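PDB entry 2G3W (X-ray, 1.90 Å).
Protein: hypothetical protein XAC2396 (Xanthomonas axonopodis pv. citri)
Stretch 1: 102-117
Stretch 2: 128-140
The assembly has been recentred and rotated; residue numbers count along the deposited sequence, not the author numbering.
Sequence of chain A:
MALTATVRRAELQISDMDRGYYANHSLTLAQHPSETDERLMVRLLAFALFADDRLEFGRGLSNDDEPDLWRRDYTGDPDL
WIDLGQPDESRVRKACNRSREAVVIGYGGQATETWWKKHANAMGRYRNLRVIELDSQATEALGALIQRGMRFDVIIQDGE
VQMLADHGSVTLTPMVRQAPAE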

ATOM      1  N   ALA A 102     -12.682   8.810  -3.525  1.00 33.40           N
ATOM      2  CA  ALA A 102     -13.426   8.437  -2.337  1.00 33.29           C
ATOM      3  C   ALA A 102     -12.457   7.727  -1.433  1.00 33.62           C
ATOM      4  O   ALA A 102     -11.567   7.006  -1.925  1.00 34.60           O
ATOM      5  CB  ALA A 102     -14.601   7.521  -2.697  1.00 32.12           C
ATOM      6  N   VAL A 103     -12.600   7.942  -0.128  1.00 32.69           N
ATOM      7  CA  VAL A 103     -11.759   7.278   0.883  1.00 32.25           C
ATOM      8  C   VAL A 103     -12.647   6.667   1.963  1.00 32.18           C
ATOM      9  O   VAL A 103     -13.558   7.326   2.476  1.00 32.52           O
ATOM     10  CB  VAL A 103     -10.780   8.306   1.542  1.00 31.81           C
ATOM     11  CG1 VAL A 103      -9.746   7.626   2.505  1.00 30.33           C
ATOM     12  CG2 VAL A 103     -10.052   9.153   0.437  1.00 32.85           C
ATOM     13  N   VAL A 104     -12.376   5.416   2.309  1.00 32.46           N
ATOM     14  CA  VAL A 104     -12.954   4.785   3.468  1.00 33.05           C
ATOM     15  C   VAL A 104     -11.813   4.589   4.469  1.00 33.67           C
ATOM     16  O   VAL A 104     -10.775   4.044   4.122  1.00 32.83           O
ATOM     17  CB  VAL A 104     -13.544   3.413   3.067  1.00 33.81           C
ATOM     18  CG1 VAL A 104     -14.024   2.603   4.319  1.00 33.67           C
ATOM     19  CG2 VAL A 104     -14.651   3.615   2.122  1.00 30.99           C
ATOM     20  N   ILE A 105     -12.014   5.024   5.716  1.00 33.81           N
ATOM     21  CA  ILE A 105     -11.008   4.858   6.784  1.00 34.23           C
ATOM     22  C   ILE A 105     -11.622   3.963   7.860  1.00 34.02           C
ATOM     23  O   ILE A 105     -12.475   4.400   8.609  1.00 33.63           O
ATOM     24  CB  ILE A 105     -10.616   6.227   7.360  1.00 34.73           C
ATOM     25  CG1 ILE A 105      -9.985   7.079   6.252  1.00 35.81           C
ATOM     26  CG2 ILE A 105      -9.625   6.089   8.593  1.00 36.90           C
ATOM     27  CD1 ILE A 105      -9.541   8.490   6.711  1.00 34.30           C
ATOM     28  N   GLY A 106     -11.275   2.691   7.860  1.00 33.03           N
ATOM     29  CA  GLY A 106     -11.759   1.777   8.898  1.00 33.51           C
ATOM     30  C   GLY A 106     -10.817   1.663  10.095  1.00 33.64           C
ATOM     31  O   GLY A 106      -9.618   1.924   9.977  1.00 35.42           O
ATOM     32  N   TYR A 107     -11.376   1.276  11.252  1.00 33.13           N
ATOM     33  CA  TYR A 107     -10.622   1.284  12.493  1.00 33.83           C
ATOM     34  C   TYR A 107     -11.219   0.316  13.524  1.00 33.65           C
ATOM     35  O   TYR A 107     -11.012   0.481  14.717  1.00 31.85           O
ATOM     36  CB  TYR A 107     -10.467   2.735  13.014  1.00 33.65           C
ATOM     37  CG  TYR A 107     -11.760   3.431  13.364  1.00 33.59           C
ATOM     38  CD1 TYR A 107     -12.556   4.038  12.379  1.00 35.26           C
ATOM     39  CD2 TYR A 107     -12.200   3.487  14.675  1.00 32.72           C
ATOM     40  CE1 TYR A 107     -13.785   4.628  12.710  1.00 33.32           C
ATOM     41  CE2 TYR A 107     -13.387   4.117  15.013  1.00 36.14           C
ATOM     42  CZ  TYR A 107     -14.163   4.680  14.028  1.00 34.21           C
ATOM     43  OH  TYR A 107     -15.316   5.283  14.382  1.00 35.11           O
ATOM     44  N   GLY A 108     -11.900  -0.740  13.050  1.00 32.68           N
ATOM     45  CA  GLY A 108     -12.766  -1.521  13.938  1.00 34.47           C
ATOM     46  C   GLY A 108     -12.201  -2.883  14.296  1.00 35.56           C
ATOM     47  O   GLY A 108     -12.912  -3.690  14.867  1.00 36.44           O
ATOM     48  N   GLY A 109     -10.928  -3.132  13.958  1.00 34.81           N
ATOM     49  CA  GLY A 109     -10.232  -4.311  14.463  1.00 34.83           C
ATOM     50  C   GLY A 109     -10.654  -5.513  13.623  1.00 34.98           C
ATOM     51  O   GLY A 109     -10.724  -5.406  12.417  1.00 34.35           O
ATOM     52  N   GLN A 110     -10.982  -6.633  14.253  1.00 34.73           N
ATOM     53  CA  GLN A 110     -11.385  -7.816  13.495  1.00 35.84           C
ATOM     54  C   GLN A 110     -12.536  -7.571  12.500  1.00 36.04           C
ATOM     55  O   GLN A 110     -12.557  -8.148  11.406  1.00 35.79           O
ATOM     56  CB  GLN A 110     -11.759  -8.961  14.450  1.00 36.20           C
ATOM     57  CG  GLN A 110     -10.556  -9.704  15.011  0.50 37.93           C
ATOM     58  CD  GLN A 110     -10.059 -10.835  14.110  0.50 39.36           C
ATOM     59  OE1 GLN A 110     -10.192 -10.787  12.879  0.50 39.37           O
ATOM     60  NE2 GLN A 110      -9.481 -11.866  14.734  0.50 39.74           N
ATOM     61  N   ALA A 111     -13.499  -6.744  12.899  1.00 37.14           N
ATOM     62  CA  ALA A 111     -14.638  -6.402  12.045  1.00 37.65           C
ATOM     63  C   ALA A 111     -14.182  -5.793  10.718  1.00 37.60           C
ATOM     64  O   ALA A 111     -14.764  -6.067   9.661  1.00 38.21           O
ATOM     65  CB  ALA A 111     -15.556  -5.437  12.765  1.00 38.10           C
ATOM     66  N   THR A 112     -13.184  -4.921  10.787  1.00 37.79           N
ATOM     67  CA  THR A 112     -12.658  -4.259   9.608  1.00 37.48           C
ATOM     68  C   THR A 112     -11.868  -5.214   8.698  1.00 37.14           C
ATOM     69  O   THR A 112     -11.983  -5.124   7.480  1.00 36.63           O
ATOM     70  CB  THR A 112     -11.797  -3.051   9.990  1.00 37.11           C
ATOM     71  OG1 THR A 112     -12.568  -2.141  10.793  1.00 38.93           O
ATOM     72  CG2 THR A 112     -11.307  -2.321   8.744  1.00 37.93           C
ATOM     73  N   GLU A 113     -11.079  -6.116   9.280  1.00 37.03           N
ATOM     74  CA  GLU A 113     -10.426  -7.183   8.491  1.00 37.30           C
ATOM     75  C   GLU A 113     -11.449  -8.127   7.839  1.00 37.01           C
ATOM     76  O   GLU A 113     -11.338  -8.459   6.664  1.00 36.26           O
ATOM     77  CB  GLU A 113      -9.473  -8.007   9.358  1.00 37.74           C
ATOM     78  CG  GLU A 113      -8.885  -9.224   8.593  0.50 38.54           C
ATOM     79  CD  GLU A 113      -7.767  -9.901   9.339  0.50 40.47           C
ATOM     80  OE1 GLU A 113      -8.031 -10.460  10.431  0.50 42.19           O
ATOM     81  OE2 GLU A 113      -6.625  -9.871   8.833  0.50 39.02           O
ATOM     82  N   THR A 114     -12.450  -8.547   8.598  1.00 37.34           N
ATOM     83  CA  THR A 114     -13.503  -9.388   8.037  1.00 37.40           C
ATOM     84  C   THR A 114     -14.277  -8.678   6.908  1.00 36.68           C
ATOM     85  O   THR A 114     -14.488  -9.258   5.835  1.00 36.52           O
ATOM     86  CB  THR A 114     -14.432  -9.912   9.119  1.00 38.03           C
ATOM     87  OG1 THR A 114     -15.071  -8.802   9.760  1.00 43.50           O
ATOM     88  CG2 THR A 114     -13.623 -10.682  10.132  1.00 35.36           C
ATOM     89  N   TRP A 115     -14.644  -7.429   7.142  1.00 36.12           N
ATOM     90  CA  TRP A 115     -15.246  -6.564   6.120  1.00 36.30           C
ATOM     91  C   TRP A 115     -14.375  -6.521   4.840  1.00 35.87           C
ATOM     92  O   TRP A 115     -14.856  -6.785   3.731  1.00 36.08           O
ATOM     93  CB  TRP A 115     -15.454  -5.157   6.668  1.00 36.10           C
ATOM     94  CG  TRP A 115     -15.922  -4.146   5.644  1.00 37.51           C
ATOM     95  CD1 TRP A 115     -17.203  -3.932   5.220  1.00 39.43           C
ATOM     96  CD2 TRP A 115     -15.108  -3.171   4.968  1.00 38.30           C
ATOM     97  NE1 TRP A 115     -17.234  -2.902   4.296  1.00 39.70           N
ATOM     98  CE2 TRP A 115     -15.962  -2.424   4.122  1.00 39.55           C
ATOM     99  CE3 TRP A 115     -13.741  -2.900   4.956  1.00 37.22           C
ATOM    100  CZ2 TRP A 115     -15.494  -1.401   3.294  1.00 40.06           C
ATOM    101  CZ3 TRP A 115     -13.269  -1.870   4.119  1.00 39.36           C
ATOM    102  CH2 TRP A 115     -14.148  -1.145   3.298  1.00 39.22           C
ATOM    103  N   TRP A 116     -13.094  -6.266   5.004  1.00 34.06           N
ATOM    104  CA  TRP A 116     -12.218  -6.278   3.827  1.00 34.45           C
ATOM    105  C   TRP A 116     -12.221  -7.602   3.077  1.00 34.40           C
ATOM    106  O   TRP A 116     -12.472  -7.645   1.882  1.00 35.74           O
ATOM    107  CB  TRP A 116     -10.779  -5.855   4.173  1.00 32.46           C
ATOM    108  CG  TRP A 116      -9.924  -5.980   2.944  1.00 31.65           C
ATOM    109  CD1 TRP A 116      -9.061  -6.997   2.628  1.00 30.68           C
ATOM    110  CD2 TRP A 116      -9.957  -5.107   1.821  1.00 30.38           C
ATOM    111  NE1 TRP A 116      -8.502  -6.761   1.372  1.00 29.62           N
ATOM    112  CE2 TRP A 116      -9.066  -5.622   0.853  1.00 30.68           C
ATOM    113  CE3 TRP A 116     -10.656  -3.920   1.539  1.00 32.08           C
ATOM    114  CZ2 TRP A 116      -8.833  -4.972  -0.378  1.00 30.72           C
ATOM    115  CZ3 TRP A 116     -10.443  -3.286   0.306  1.00 31.60           C
ATOM    116  CH2 TRP A 116      -9.538  -3.828  -0.640  1.00 28.28           C
ATOM    117  N   LYS A 117     -11.958  -8.700   3.768  1.00 36.20           N
ATOM    118  CA  LYS A 117     -11.862  -9.982   3.099  1.00 36.20           C
ATOM    119  C   LYS A 117     -13.201 -10.366   2.429  1.00 37.16           C
ATOM    120  O   LYS A 117     -13.201 -10.987   1.350  1.00 37.14           O
ATOM    121  CB  LYS A 117     -11.404 -11.067   4.091  1.00 37.29           C
ATOM    122  CG  LYS A 117      -9.976 -10.910   4.693  1.00 36.05           C
ATOM    123  CD  LYS A 117      -9.604 -12.245   5.386  1.00 37.84           C
ATOM    124  CE  LYS A 117      -8.488 -12.095   6.431  0.50 38.64           C
ATOM    125  NZ  LYS A 117      -7.980 -13.460   6.848  0.50 37.77           N
ATOM    126  N   ASN A 128     -11.286   4.729  -8.242  1.00 30.86           N
ATOM    127  CA  ASN A 128     -11.034   6.025  -7.606  1.00 32.43           C
ATOM    128  C   ASN A 128     -11.244   5.926  -6.107  1.00 32.19           C
ATOM    129  O   ASN A 128     -11.472   6.919  -5.417  1.00 32.84           O
ATOM    130  CB  ASN A 128     -11.929   7.107  -8.214  1.00 32.35           C
ATOM    131  CG  ASN A 128     -13.431   6.855  -7.972  1.00 34.05           C
ATOM    132  OD1 ASN A 128     -13.884   5.712  -7.918  1.00 32.75           O
ATOM    133  ND2 ASN A 128     -14.201   7.940  -7.851  1.00 34.87           N
ATOM    134  N   LEU A 129     -11.157   4.709  -5.609  1.00 31.96           N
ATOM    135  CA  LEU A 129     -11.375   4.423  -4.204  1.00 32.12           C
ATOM    136  C   LEU A 129     -10.059   4.190  -3.482  1.00 31.92           C
ATOM    137  O   LEU A 129      -9.183   3.506  -3.989  1.00 31.28           O
ATOM    138  CB  LEU A 129     -12.252   3.170  -4.089  1.00 32.78           C
ATOM    139  CG  LEU A 129     -12.513   2.583  -2.692  1.00 35.20           C
ATOM    140  CD1 LEU A 129     -13.191   3.592  -1.786  1.00 30.83           C
ATOM    141  CD2 LEU A 129     -13.402   1.341  -2.878  1.00 31.08           C
ATOM    142  N   ARG A 130      -9.915   4.800  -2.311  1.00 31.75           N
ATOM    143  CA  ARG A 130      -8.809   4.523  -1.395  1.00 31.57           C
ATOM    144  C   ARG A 130      -9.372   3.903  -0.109  1.00 31.39           C
ATOM    145  O   ARG A 130     -10.289   4.456   0.504  1.00 33.51           O
ATOM    146  CB  ARG A 130      -8.058   5.846  -1.076  1.00 30.75           C
ATOM    147  CG  ARG A 130      -6.890   5.696  -0.099  1.00 31.02           C
ATOM    148  CD  ARG A 130      -6.239   7.101   0.183  1.00 30.78           C
ATOM    149  NE  ARG A 130      -5.657   7.581  -1.063  1.00 39.10           N
ATOM    150  CZ  ARG A 130      -4.484   7.193  -1.560  1.00 38.22           C
ATOM    151  NH1 ARG A 130      -3.709   6.314  -0.921  1.00 42.71           N
ATOM    152  NH2 ARG A 130      -4.099   7.669  -2.713  1.00 38.53           N
ATOM    153  N   VAL A 131      -8.871   2.743   0.297  1.00 31.33           N
ATOM    154  CA  VAL A 131      -9.340   2.129   1.527  1.00 32.00           C
ATOM    155  C   VAL A 131      -8.139   2.011   2.427  1.00 33.11           C
ATOM    156  O   VAL A 131      -7.079   1.494   2.018  1.00 32.62           O
ATOM    157  CB  VAL A 131     -10.006   0.717   1.312  1.00 32.86           C
ATOM    158  CG1 VAL A 131     -10.406   0.099   2.712  1.00 32.21           C
ATOM    159  CG2 VAL A 131     -11.229   0.836   0.411  1.00 30.99           C
ATOM    160  N   ILE A 132      -8.267   2.570   3.627  1.00 34.76           N
ATOM    161  CA  ILE A 132      -7.221   2.412   4.628  1.00 36.88           C
ATOM    162  C   ILE A 132      -7.759   1.832   5.935  1.00 37.07           C
ATOM    163  O   ILE A 132      -8.958   1.983   6.269  1.00 37.55           O
ATOM    164  CB  ILE A 132      -6.422   3.699   4.890  1.00 37.04           C
ATOM    165  CG1 ILE A 132      -7.191   4.675   5.714  1.00 39.60           C
ATOM    166  CG2 ILE A 132      -5.878   4.381   3.563  1.00 39.40           C
ATOM    167  CD1 ILE A 132      -6.262   5.579   6.448  1.00 47.01           C
ATOM    168  N   GLU A 133      -6.879   1.133   6.647  1.00 36.14           N
ATOM    169  CA  GLU A 133      -7.253   0.556   7.935  1.00 36.15           C
ATOM    170  C   GLU A 133      -6.261   1.031   8.992  1.00 35.56           C
ATOM    171  O   GLU A 133      -5.044   0.975   8.775  1.00 35.12           O
ATOM    172  CB  GLU A 133      -7.249  -0.964   7.904  1.00 36.20           C
ATOM    173  CG  GLU A 133      -7.424  -1.498   9.314  1.00 40.22           C
ATOM    174  CD  GLU A 133      -7.748  -2.956   9.377  1.00 45.09           C
ATOM    175  OE1 GLU A 133      -7.831  -3.605   8.315  1.00 48.96           O
ATOM    176  OE2 GLU A 133      -7.956  -3.461  10.507  1.00 52.66           O
ATOM    177  N   LEU A 134      -6.811   1.485  10.117  1.00 34.89           N
ATOM    178  CA  LEU A 134      -6.026   1.872  11.277  1.00 34.81           C
ATOM    179  C   LEU A 134      -6.191   0.826  12.378  1.00 33.95           C
ATOM    180  O   LEU A 134      -7.284   0.328  12.597  1.00 34.75           O
ATOM    181  CB  LEU A 134      -6.542   3.205  11.794  1.00 33.14           C
ATOM    182  CG  LEU A 134      -6.726   4.310  10.758  1.00 35.88           C
ATOM    183  CD1 LEU A 134      -7.357   5.591  11.424  1.00 35.73           C
ATOM    184  CD2 LEU A 134      -5.386   4.627  10.064  1.00 34.99           C
ATOM    185  N   ASP A 135      -5.105   0.533  13.084  1.00 33.27           N
ATOM    186  CA  ASP A 135      -5.120  -0.406  14.205  1.00 32.58           C
ATOM    187  C   ASP A 135      -6.092   0.093  15.263  1.00 31.47           C
ATOM    188  O   ASP A 135      -5.969   1.234  15.713  1.00 29.81           O
ATOM    189  CB  ASP A 135      -3.718  -0.493  14.804  1.00 32.80           C
ATOM    190  CG  ASP A 135      -3.637  -1.497  15.978  1.00 37.44           C
ATOM    191  OD1 ASP A 135      -4.009  -1.128  17.095  1.00 39.39           O
ATOM    192  OD2 ASP A 135      -3.211  -2.653  15.777  1.00 42.36           O
ATOM    193  N   SER A 136      -7.029  -0.757  15.678  1.00 30.75           N
ATOM    194  CA  SER A 136      -8.080  -0.336  16.617  1.00 32.06           C
ATOM    195  C   SER A 136      -7.543  -0.009  18.010  1.00 31.71           C
ATOM    196  O   SER A 136      -8.131   0.785  18.738  1.00 31.08           O
ATOM    197  CB  SER A 136      -9.169  -1.401  16.752  1.00 33.28           C
ATOM    198  OG  SER A 136      -8.614  -2.644  17.103  1.00 33.92           O
ATOM    199  N   GLN A 137      -6.455  -0.656  18.412  1.00 32.54           N
ATOM    200  CA  GLN A 137      -5.908  -0.383  19.743  1.00 33.10           C
ATOM    201  C   GLN A 137      -5.282   1.006  19.765  1.00 32.97           C
ATOM    202  O   GLN A 137      -5.368   1.719  20.764  1.00 32.06           O
ATOM    203  CB  GLN A 137      -4.924  -1.454  20.173  1.00 32.89           C
ATOM    204  CG  GLN A 137      -5.629  -2.689  20.673  1.00 36.85           C
ATOM    205  CD  GLN A 137      -4.676  -3.779  21.036  1.00 41.56           C
ATOM    206  OE1 GLN A 137      -3.883  -4.235  20.198  1.00 44.49           O
ATOM    207  NE2 GLN A 137      -4.734  -4.216  22.289  1.00 42.44           N
ATOM    208  N   ALA A 138      -4.695   1.394  18.638  1.00 32.58           N
ATOM    209  CA  ALA A 138      -4.088   2.731  18.509  1.00 32.80           C
ATOM    210  C   ALA A 138      -5.128   3.864  18.471  1.00 33.39           C
ATOM    211  O   ALA A 138      -4.963   4.886  19.148  1.00 33.17           O
ATOM    212  CB  ALA A 138      -3.141   2.784  17.273  1.00 32.49           C
ATOM    213  N   THR A 139      -6.211   3.673  17.713  1.00 33.12           N
ATOM    214  CA  THR A 139      -7.301   4.642  17.665  1.00 33.12           C
ATOM    215  C   THR A 139      -7.936   4.791  19.053  1.00 34.05           C
ATOM    216  O   THR A 139      -8.269   5.903  19.484  1.00 33.69           O
ATOM    217  CB  THR A 139      -8.353   4.299  16.554  1.00 33.87           C
ATOM    218  OG1 THR A 139      -8.865   2.974  16.749  1.00 31.99           O
ATOM    219  CG2 THR A 139      -7.688   4.343  15.172  1.00 33.36           C
ATOM    220  N   GLU A 140      -8.056   3.678  19.776  1.00 34.94           N
ATOM    221  CA  GLU A 140      -8.645   3.735  21.112  1.00 35.77           C
ATOM    222  C   GLU A 140      -7.751   4.496  22.102  1.00 34.98           C
ATOM    223  O   GLU A 140      -8.245   5.261  22.943  1.00 34.45           O
ATOM    224  CB  GLU A 140      -8.967   2.332  21.595  1.00 35.49           C
ATOM    225  CG  GLU A 140      -9.767   2.306  22.884  1.00 41.41           C
ATOM    226  CD  GLU A 140     -10.180   0.902  23.237  1.00 43.27           C
ATOM    227  OE1 GLU A 140      -9.970   0.004  22.387  1.00 44.82           O
ATOM    228  OE2 GLU A 140     -10.702   0.698  24.351  1.00 48.93           O
TER
HETATM  229  O   HOH W   1      -8.656  -1.890  12.577  1.00 30.41           O
HETATM  230  O   HOH W   2      -9.770  -3.021   5.820  1.00 32.56           O

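Two neighbouring strands, 102-106 and 129-133, run parallel, their axes 12° apart, and backbone hydrogen bonds join them. Because the strands are parallel, every second residue of the first bonds to two residues flanking its partner. Val104 N donates to Arg130 O (2.9 Å), while Val104 O accepts from Ile132 N (3.0 Å); Ala102 and Gly106 repeat the pattern, which ends with Leu134 N donating to Gly106 O at 2.8 Å. Between these bonds lie CA-H...O contacts, the shortest from Val103 CA to Arg130 O at 3.2 Å.

Apolar packing follows the alternation of the strands. Ile105 and Ile132, both beta-branched and so at home in a strand, meet on one face, CG1 of Ile105 lying 3.7 Å from CG1 of Ile132; just past the strand, Leu134 CD1 comes within 3.7 Å of Ile105 CG2. On the other face, Val104 CG2 approaches Leu129 CD1 at 4.2 Å. Helix 110-117 packs over this face, running roughly against strand 129-133. Val131 receives two of its tryptophans: Trp115 CZ3 comes within 3.7 Å of Val131 CG1, which lies at the ring's edge, and Trp116 CZ3 is 4.2 Å from Val131 CB. The broad indoles lie against the small, branched valine, an apolar match for a buried site.

Glycine matters where space is tight. A CB on Gly106 would fall 2.8 Å from Thr112 CG2, and one on Gly109 2.9 Å from Ser136 OG; the positive phi of Gly109 also favours glycine.

The end of the Glu133 side chain comes near the first turn of the helix, its CD in van der Waals contact with Thr112 CG2 at 3.7 Å. The polar link here is a water that accepts from Gly109 N (2.9 Å) and donates to Glu133 OE2 (2.7 Å) and Leu134 O (2.6 Å), tying the N-cap position to the neighbouring strand. In the second stretch, Asp135 caps its own helix: its short side chain lets OD1 accept from Ala138 N at 3.0 Å.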